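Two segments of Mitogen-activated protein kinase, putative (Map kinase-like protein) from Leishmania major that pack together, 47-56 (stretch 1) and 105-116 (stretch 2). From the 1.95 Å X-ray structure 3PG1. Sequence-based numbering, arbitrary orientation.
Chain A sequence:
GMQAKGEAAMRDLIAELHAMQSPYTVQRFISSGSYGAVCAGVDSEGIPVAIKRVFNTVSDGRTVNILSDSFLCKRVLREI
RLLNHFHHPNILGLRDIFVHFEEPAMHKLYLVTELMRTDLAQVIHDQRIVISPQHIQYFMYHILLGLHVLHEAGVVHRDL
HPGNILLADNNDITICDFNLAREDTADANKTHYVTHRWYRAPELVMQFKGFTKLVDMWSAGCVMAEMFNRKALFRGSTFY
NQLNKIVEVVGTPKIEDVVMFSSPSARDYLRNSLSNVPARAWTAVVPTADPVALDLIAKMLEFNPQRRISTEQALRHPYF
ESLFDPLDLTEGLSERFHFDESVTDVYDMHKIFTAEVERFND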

ATOM      1  N   ILE A  47       9.609  17.895 -13.800  1.00 83.48           N
ATOM      2  CA  ILE A  47       9.045  17.067 -12.724  1.00 79.68           C
ATOM      3  C   ILE A  47       9.746  15.693 -12.578  1.00 79.14           C
ATOM      4  O   ILE A  47       9.791  14.921 -13.544  1.00 76.59           O
ATOM      5  CB  ILE A  47       7.502  16.943 -12.819  1.00 80.73           C
ATOM      6  N   PRO A  48      10.305  15.389 -11.375  1.00 74.84           N
ATOM      7  CA  PRO A  48      11.002  14.099 -11.177  1.00 72.42           C
ATOM      8  C   PRO A  48      10.094  12.881 -11.293  1.00 69.18           C
ATOM      9  O   PRO A  48       8.977  12.861 -10.741  1.00 65.49           O
ATOM     10  CB  PRO A  48      11.593  14.219  -9.764  1.00 75.70           C
ATOM     11  CG  PRO A  48      11.585  15.702  -9.455  1.00 83.48           C
ATOM     12  CD  PRO A  48      10.358  16.214 -10.149  1.00 78.27           C
ATOM     13  N   VAL A  49      10.575  11.869 -12.035  1.00 62.22           N
ATOM     14  CA  VAL A  49       9.849  10.619 -12.280  1.00 57.87           C
ATOM     15  C   VAL A  49      10.691   9.395 -11.963  1.00 60.05           C
ATOM     16  O   VAL A  49      11.924   9.452 -11.971  1.00 59.26           O
ATOM     17  CB  VAL A  49       9.221  10.516 -13.709  1.00 61.17           C
ATOM     18  CG1 VAL A  49       8.083  11.522 -13.909  1.00 60.78           C
ATOM     19  CG2 VAL A  49      10.274  10.646 -14.818  1.00 62.84           C
ATOM     20  N   ALA A  50      10.004   8.290 -11.654  1.00 54.98           N
ATOM     21  CA  ALA A  50      10.597   6.990 -11.421  1.00 54.66           C
ATOM     22  C   ALA A  50      10.238   6.191 -12.679  1.00 58.16           C
ATOM     23  O   ALA A  50       9.062   6.096 -13.052  1.00 55.24           O
ATOM     24  CB  ALA A  50       9.985   6.344 -10.175  1.00 53.86           C
ATOM     25  N   ILE A  51      11.254   5.696 -13.386  1.00 56.61           N
ATOM     26  CA  ILE A  51      11.010   4.935 -14.613  1.00 56.69           C
ATOM     27  C   ILE A  51      11.382   3.467 -14.428  1.00 61.44           C
ATOM     28  O   ILE A  51      12.571   3.118 -14.332  1.00 62.05           O
ATOM     29  CB  ILE A  51      11.637   5.575 -15.877  1.00 61.22           C
ATOM     30  CG1 ILE A  51      11.173   7.055 -16.051  1.00 61.99           C
ATOM     31  CG2 ILE A  51      11.304   4.731 -17.119  1.00 61.41           C
ATOM     32  CD1 ILE A  51      12.180   7.972 -16.786  1.00 72.44           C
ATOM     33  N   LYS A  52      10.342   2.615 -14.374  1.00 56.24           N
ATOM     34  CA  LYS A  52      10.473   1.171 -14.232  1.00 55.81           C
ATOM     35  C   LYS A  52      10.478   0.516 -15.606  1.00 60.14           C
ATOM     36  O   LYS A  52       9.620   0.809 -16.444  1.00 58.36           O
ATOM     37  CB  LYS A  52       9.346   0.600 -13.347  1.00 57.04           C
ATOM     38  CG  LYS A  52       9.559  -0.863 -12.944  1.00 72.94           C
ATOM     39  CD  LYS A  52       8.412  -1.358 -12.075  1.00 81.23           C
ATOM     40  CE  LYS A  52       8.350  -2.862 -11.971  1.00 91.86           C
ATOM     41  NZ  LYS A  52       7.161  -3.312 -11.190  1.00 94.35           N
ATOM     42  N   ARG A  53      11.458  -0.367 -15.827  1.00 58.76           N
ATOM     43  CA  ARG A  53      11.660  -1.112 -17.068  1.00 60.87           C
ATOM     44  C   ARG A  53      11.475  -2.604 -16.765  1.00 67.36           C
ATOM     45  O   ARG A  53      12.257  -3.176 -16.013  1.00 67.30           O
ATOM     46  CB  ARG A  53      13.074  -0.818 -17.619  1.00 61.43           C
ATOM     47  CG  ARG A  53      13.420  -1.451 -18.962  1.00 68.48           C
ATOM     48  CD  ARG A  53      14.921  -1.378 -19.153  1.00 71.02           C
ATOM     49  NE  ARG A  53      15.389  -2.029 -20.377  1.00 77.37           N
ATOM     50  CZ  ARG A  53      15.977  -3.222 -20.423  1.00 90.16           C
ATOM     51  NH1 ARG A  53      16.139  -3.931 -19.311  1.00 81.58           N
ATOM     52  NH2 ARG A  53      16.405  -3.715 -21.579  1.00 69.23           N
ATOM     53  N   VAL A  54      10.423  -3.207 -17.335  1.00 66.20           N
ATOM     54  CA  VAL A  54      10.061  -4.618 -17.174  1.00 67.22           C
ATOM     55  C   VAL A  54      10.493  -5.340 -18.461  1.00 75.19           C
ATOM     56  O   VAL A  54       9.946  -5.066 -19.537  1.00 74.64           O
ATOM     57  CB  VAL A  54       8.540  -4.794 -16.895  1.00 70.15           C
ATOM     58  CG1 VAL A  54       8.156  -6.268 -16.803  1.00 70.83           C
ATOM     59  CG2 VAL A  54       8.094  -4.033 -15.638  1.00 67.93           C
ATOM     60  N   PHE A  55      11.490  -6.239 -18.349  1.00 74.39           N
ATOM     61  CA  PHE A  55      12.000  -6.995 -19.488  1.00 76.71           C
ATOM     62  C   PHE A  55      12.180  -8.494 -19.168  1.00 85.17           C
ATOM     63  O   PHE A  55      11.291  -9.297 -19.478  1.00 84.37           O
ATOM     64  CB  PHE A  55      13.271  -6.335 -20.075  1.00 78.75           C
ATOM     65  CG  PHE A  55      13.979  -7.063 -21.203  1.00 81.99           C
ATOM     66  CD1 PHE A  55      13.265  -7.577 -22.283  1.00 85.44           C
ATOM     67  CD2 PHE A  55      15.367  -7.175 -21.217  1.00 84.67           C
ATOM     68  CE1 PHE A  55      13.923  -8.231 -23.331  1.00 88.38           C
ATOM     69  CE2 PHE A  55      16.022  -7.821 -22.269  1.00 89.17           C
ATOM     70  CZ  PHE A  55      15.297  -8.339 -23.322  1.00 88.17           C
ATOM     71  N   ASN A  56      13.312  -8.861 -18.541  1.00 84.98           N
ATOM     72  CA  ASN A  56      13.628 -10.249 -18.223  1.00 87.09           C
ATOM     73  C   ASN A  56      13.792 -10.563 -16.732  1.00 93.37           C
ATOM     74  O   ASN A  56      13.776  -9.667 -15.878  1.00 90.89           O
ATOM     75  CB  ASN A  56      14.841 -10.715 -19.039  1.00 86.95           C
ATOM     76  CG  ASN A  56      14.576 -10.861 -20.522  1.00 99.92           C
ATOM     77  OD1 ASN A  56      13.434 -10.809 -20.995  1.00 94.61           O
ATOM     78  ND2 ASN A  56      15.630 -11.053 -21.294  1.00 86.94           N
ATOM     79  N   ALA A 105      10.257 -13.239 -28.013  1.00 94.67           N
ATOM     80  CA  ALA A 105      10.269 -12.986 -26.563  1.00 91.43           C
ATOM     81  C   ALA A 105      11.235 -11.849 -26.148  1.00 93.21           C
ATOM     82  O   ALA A 105      12.072 -12.016 -25.255  1.00 91.49           O
ATOM     83  CB  ALA A 105      10.558 -14.275 -25.798  1.00 93.19           C
ATOM     84  N   MET A 106      11.123 -10.700 -26.842  1.00 90.35           N
ATOM     85  CA  MET A 106      11.935  -9.496 -26.612  1.00 89.21           C
ATOM     86  C   MET A 106      11.023  -8.298 -26.220  1.00 88.98           C
ATOM     87  O   MET A 106      11.360  -7.133 -26.466  1.00 87.40           O
ATOM     88  CB  MET A 106      12.793  -9.173 -27.857  1.00 94.14           C
ATOM     89  CG  MET A 106      13.828 -10.236 -28.205  1.00101.53           C
ATOM     90  SD  MET A 106      15.312 -10.199 -27.164  1.00106.28           S
ATOM     91  CE  MET A 106      16.281  -8.963 -28.042  1.00102.88           C
ATOM     92  N   HIS A 107       9.875  -8.607 -25.590  1.00 83.30           N
ATOM     93  CA  HIS A 107       8.876  -7.625 -25.156  1.00 80.40           C
ATOM     94  C   HIS A 107       9.313  -6.865 -23.912  1.00 79.44           C
ATOM     95  O   HIS A 107       9.778  -7.476 -22.940  1.00 77.02           O
ATOM     96  CB  HIS A 107       7.499  -8.283 -24.945  1.00 81.29           C
ATOM     97  CG  HIS A 107       7.140  -9.309 -25.980  1.00 87.69           C
ATOM     98  ND1 HIS A 107       7.023 -10.650 -25.656  1.00 90.76           N
ATOM     99  CD2 HIS A 107       6.904  -9.160 -27.304  1.00 91.57           C
ATOM    100  CE1 HIS A 107       6.716 -11.267 -26.787  1.00 92.94           C
ATOM    101  NE2 HIS A 107       6.645 -10.412 -27.808  1.00 93.85           N
ATOM    102  N   LYS A 108       9.155  -5.521 -23.953  1.00 74.09           N
ATOM    103  CA  LYS A 108       9.496  -4.602 -22.858  1.00 71.11           C
ATOM    104  C   LYS A 108       8.304  -3.734 -22.451  1.00 72.10           C
ATOM    105  O   LYS A 108       7.500  -3.336 -23.296  1.00 72.82           O
ATOM    106  CB  LYS A 108      10.697  -3.708 -23.228  1.00 73.80           C
ATOM    107  CG  LYS A 108      12.038  -4.431 -23.184  1.00 78.93           C
ATOM    108  CD  LYS A 108      13.125  -3.708 -23.952  1.00 80.35           C
ATOM    109  CE  LYS A 108      14.302  -4.610 -24.250  1.00 86.92           C
ATOM    110  NZ  LYS A 108      14.429  -4.878 -25.707  1.00 95.63           N
ATOM    111  N   LEU A 109       8.212  -3.435 -21.152  1.00 64.65           N
ATOM    112  CA  LEU A 109       7.169  -2.590 -20.575  1.00 62.01           C
ATOM    113  C   LEU A 109       7.814  -1.520 -19.705  1.00 62.09           C
ATOM    114  O   LEU A 109       8.725  -1.800 -18.917  1.00 61.34           O
ATOM    115  CB  LEU A 109       6.109  -3.423 -19.820  1.00 61.30           C
ATOM    116  CG  LEU A 109       5.191  -2.724 -18.786  1.00 65.64           C
ATOM    117  CD1 LEU A 109       4.229  -1.740 -19.438  1.00 66.27           C
ATOM    118  CD2 LEU A 109       4.395  -3.731 -18.015  1.00 68.27           C
ATOM    119  N   TYR A 110       7.365  -0.281 -19.898  1.00 56.01           N
ATOM    120  CA  TYR A 110       7.887   0.874 -19.181  1.00 53.65           C
ATOM    121  C   TYR A 110       6.783   1.508 -18.393  1.00 56.37           C
ATOM    122  O   TYR A 110       5.674   1.730 -18.900  1.00 54.21           O
ATOM    123  CB  TYR A 110       8.536   1.883 -20.137  1.00 54.08           C
ATOM    124  CG  TYR A 110       9.569   1.271 -21.057  1.00 54.39           C
ATOM    125  CD1 TYR A 110      10.923   1.297 -20.735  1.00 56.38           C
ATOM    126  CD2 TYR A 110       9.192   0.648 -22.244  1.00 56.25           C
ATOM    127  CE1 TYR A 110      11.880   0.729 -21.577  1.00 57.51           C
ATOM    128  CE2 TYR A 110      10.134   0.043 -23.075  1.00 58.75           C
ATOM    129  CZ  TYR A 110      11.480   0.100 -22.747  1.00 65.18           C
ATOM    130  OH  TYR A 110      12.406  -0.504 -23.564  1.00 63.86           O
ATOM    131  N   LEU A 111       7.095   1.777 -17.131  1.00 53.79           N
ATOM    132  CA  LEU A 111       6.172   2.341 -16.177  1.00 52.50           C
ATOM    133  C   LEU A 111       6.730   3.578 -15.561  1.00 54.15           C
ATOM    134  O   LEU A 111       7.820   3.570 -14.985  1.00 54.06           O
ATOM    135  CB  LEU A 111       5.859   1.296 -15.109  1.00 52.71           C
ATOM    136  CG  LEU A 111       5.177   0.059 -15.654  1.00 59.72           C
ATOM    137  CD1 LEU A 111       5.273  -1.093 -14.670  1.00 60.35           C
ATOM    138  CD2 LEU A 111       3.744   0.380 -16.082  1.00 62.05           C
ATOM    139  N   VAL A 112       5.983   4.655 -15.697  1.00 49.85           N
ATOM    140  CA  VAL A 112       6.394   5.950 -15.187  1.00 50.24           C
ATOM    141  C   VAL A 112       5.432   6.428 -14.091  1.00 55.35           C
ATOM    142  O   VAL A 112       4.198   6.468 -14.290  1.00 52.43           O
ATOM    143  CB  VAL A 112       6.544   6.988 -16.325  1.00 54.54           C
ATOM    144  CG1 VAL A 112       7.281   8.227 -15.837  1.00 55.41           C
ATOM    145  CG2 VAL A 112       7.251   6.390 -17.544  1.00 55.30           C
ATOM    146  N   THR A 113       6.013   6.772 -12.931  1.00 52.51           N
ATOM    147  CA  THR A 113       5.268   7.320 -11.790  1.00 52.34           C
ATOM    148  C   THR A 113       6.044   8.530 -11.289  1.00 57.59           C
ATOM    149  O   THR A 113       7.239   8.627 -11.558  1.00 59.79           O
ATOM    150  CB  THR A 113       5.019   6.247 -10.702  1.00 60.23           C
ATOM    151  OG1 THR A 113       6.257   5.659 -10.287  1.00 60.82           O
ATOM    152  CG2 THR A 113       4.042   5.153 -11.154  1.00 58.29           C
ATOM    153  N   GLU A 114       5.378   9.468 -10.612  1.00 53.90           N
ATOM    154  CA  GLU A 114       6.025  10.652 -10.067  1.00 55.10           C
ATOM    155  C   GLU A 114       6.965  10.192  -8.954  1.00 59.97           C
ATOM    156  O   GLU A 114       6.560   9.394  -8.115  1.00 60.40           O
ATOM    157  CB  GLU A 114       4.973  11.649  -9.516  1.00 55.51           C
ATOM    158  CG  GLU A 114       5.552  13.029  -9.212  1.00 63.71           C
ATOM    159  CD  GLU A 114       4.704  13.969  -8.372  1.00 81.35           C
ATOM    160  OE1 GLU A 114       5.295  14.800  -7.643  1.00 72.58           O
ATOM    161  OE2 GLU A 114       3.456  13.882  -8.433  1.00 72.69           O
ATOM    162  N   LEU A 115       8.206  10.674  -8.943  1.00 58.08           N
ATOM    163  CA  LEU A 115       9.130  10.302  -7.873  1.00 58.36           C
ATOM    164  C   LEU A 115       8.833  11.235  -6.694  1.00 59.05           C
ATOM    165  O   LEU A 115       8.964  12.459  -6.820  1.00 58.82           O
ATOM    166  CB  LEU A 115      10.584  10.444  -8.342  1.00 61.38           C
ATOM    167  CG  LEU A 115      11.669   9.885  -7.416  1.00 68.09           C
ATOM    168  CD1 LEU A 115      11.781   8.364  -7.545  1.00 67.23           C
ATOM    169  CD2 LEU A 115      13.007  10.500  -7.753  1.00 72.87           C
ATOM    170  N   MET A 116       8.350  10.662  -5.584  1.00 51.32           N
ATOM    171  CA  MET A 116       8.005  11.446  -4.407  1.00 50.77           C
ATOM    172  C   MET A 116       9.231  11.852  -3.584  1.00 55.39           C
ATOM    173  O   MET A 116      10.263  11.172  -3.640  1.00 58.36           O
ATOM    174  CB  MET A 116       6.953  10.716  -3.563  1.00 50.84           C
ATOM    175  CG  MET A 116       5.674  10.466  -4.327  1.00 52.35           C
ATOM    176  SD  MET A 116       4.905  12.015  -4.837  1.00 56.19           S
ATOM    177  CE  MET A 116       3.747  11.421  -5.950  1.00 50.90           C
TER
HETATM  178  O   HOH W   1       8.953  -8.347 -20.280  1.00 59.56           O

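The two stretches pair as antiparallel β-strands, 48-54 against 108-114. Their N-to-C directions differ by 153°, and their axes approach to 4.6 Å. Together they bury 935 Å² of surface, counting both sides.

The backbone bonds follow the usual antiparallel pattern, in which every second residue turns its N and O toward the partner strand. Ala50, Lys52 and Val54 do this in stretch 1. Ala50 N donates to Thr113 O at 2.8 Å, and Thr113 N returns a bond to Ala50 O at 3.1 Å. Lys52 N to Leu111 O and Leu111 N to Lys52 O are both 2.8 Å. Val54 N donates to Leu109 O at 2.7 Å, and Leu109 N to Val54 O at 2.9 Å. A seventh bond, Leu115 N to Pro48 O at 2.9 Å, extends the ladder just past the end of strand 108-114. Proline has no amide hydrogen to give, so Pro48 takes part through its carbonyl. All seven bonds are nearly straight, with angles at hydrogen of 161° to 175°.

Between these pairs lie the non-hydrogen-bonded ones: Val49 with Glu114, Ile51 with Val112, and Arg53 with Tyr110. Here CA-H groups lean on carbonyl oxygens. Tyr110 CA lies 3.2 Å from Lys52 O, and Ile51 CA lies 3.5 Å from Leu111 O. Beyond the strand pairing, water 1 links the two stretches by donating to Phe55 O at 2.6 Å and to His107 O at 2.9 Å.

Side chains alternate between the two faces of the sheet. One face carries Ala50, Lys52 and Val54 with Leu109, Leu111 and Thr113. Val54 CB sits 4.0 Å from Leu109 CB, and Val54 CG2 reaches Leu111 CD1 at 4.2 Å. Lys52 CB lies 4.0 Å from Leu111 CB, but the extended lysine chain then leads away from stretch 2. Ala50 CB meets Leu115 CD1 at 3.8 Å. Leu115 points toward stretch 1 and also packs its CB 4.2 Å from Pro48 CB.

The other face carries Ile51 and Arg53 with Tyr110 and Val112. Val112 CG1 touches both Val49 CB at 3.7 Å and Ile51 CG1 at 4.1 Å. These are apolar contacts between branched side chains. The aliphatic part of Arg53 packs on the tyrosine, with Arg53 CG 3.7 Å from Tyr110 CE1. Farther out, Arg53 NH2 comes within 3.5 Å of Lys108 CE. Arg53 NE and NH2 and Tyr110 OH find hydrogen-bond partners elsewhere in the structure.

Phe55 has the most area covered by the other stretch. Lys108 lies over one face of its ring. Lys108 CE is 3.7 Å from the Phe55 ring centroid and 10° off the normal, a CH-π contact. Lys108 NZ is 4.5 Å from the same Phe55 centroid, so the positive charge also makes a cation-π interaction with the ring electrons. At the ring edge, Phe55 CD1 lies 3.5 Å from His107 O. Phe55 CZ approaches Met106 SD at 4.3 Å.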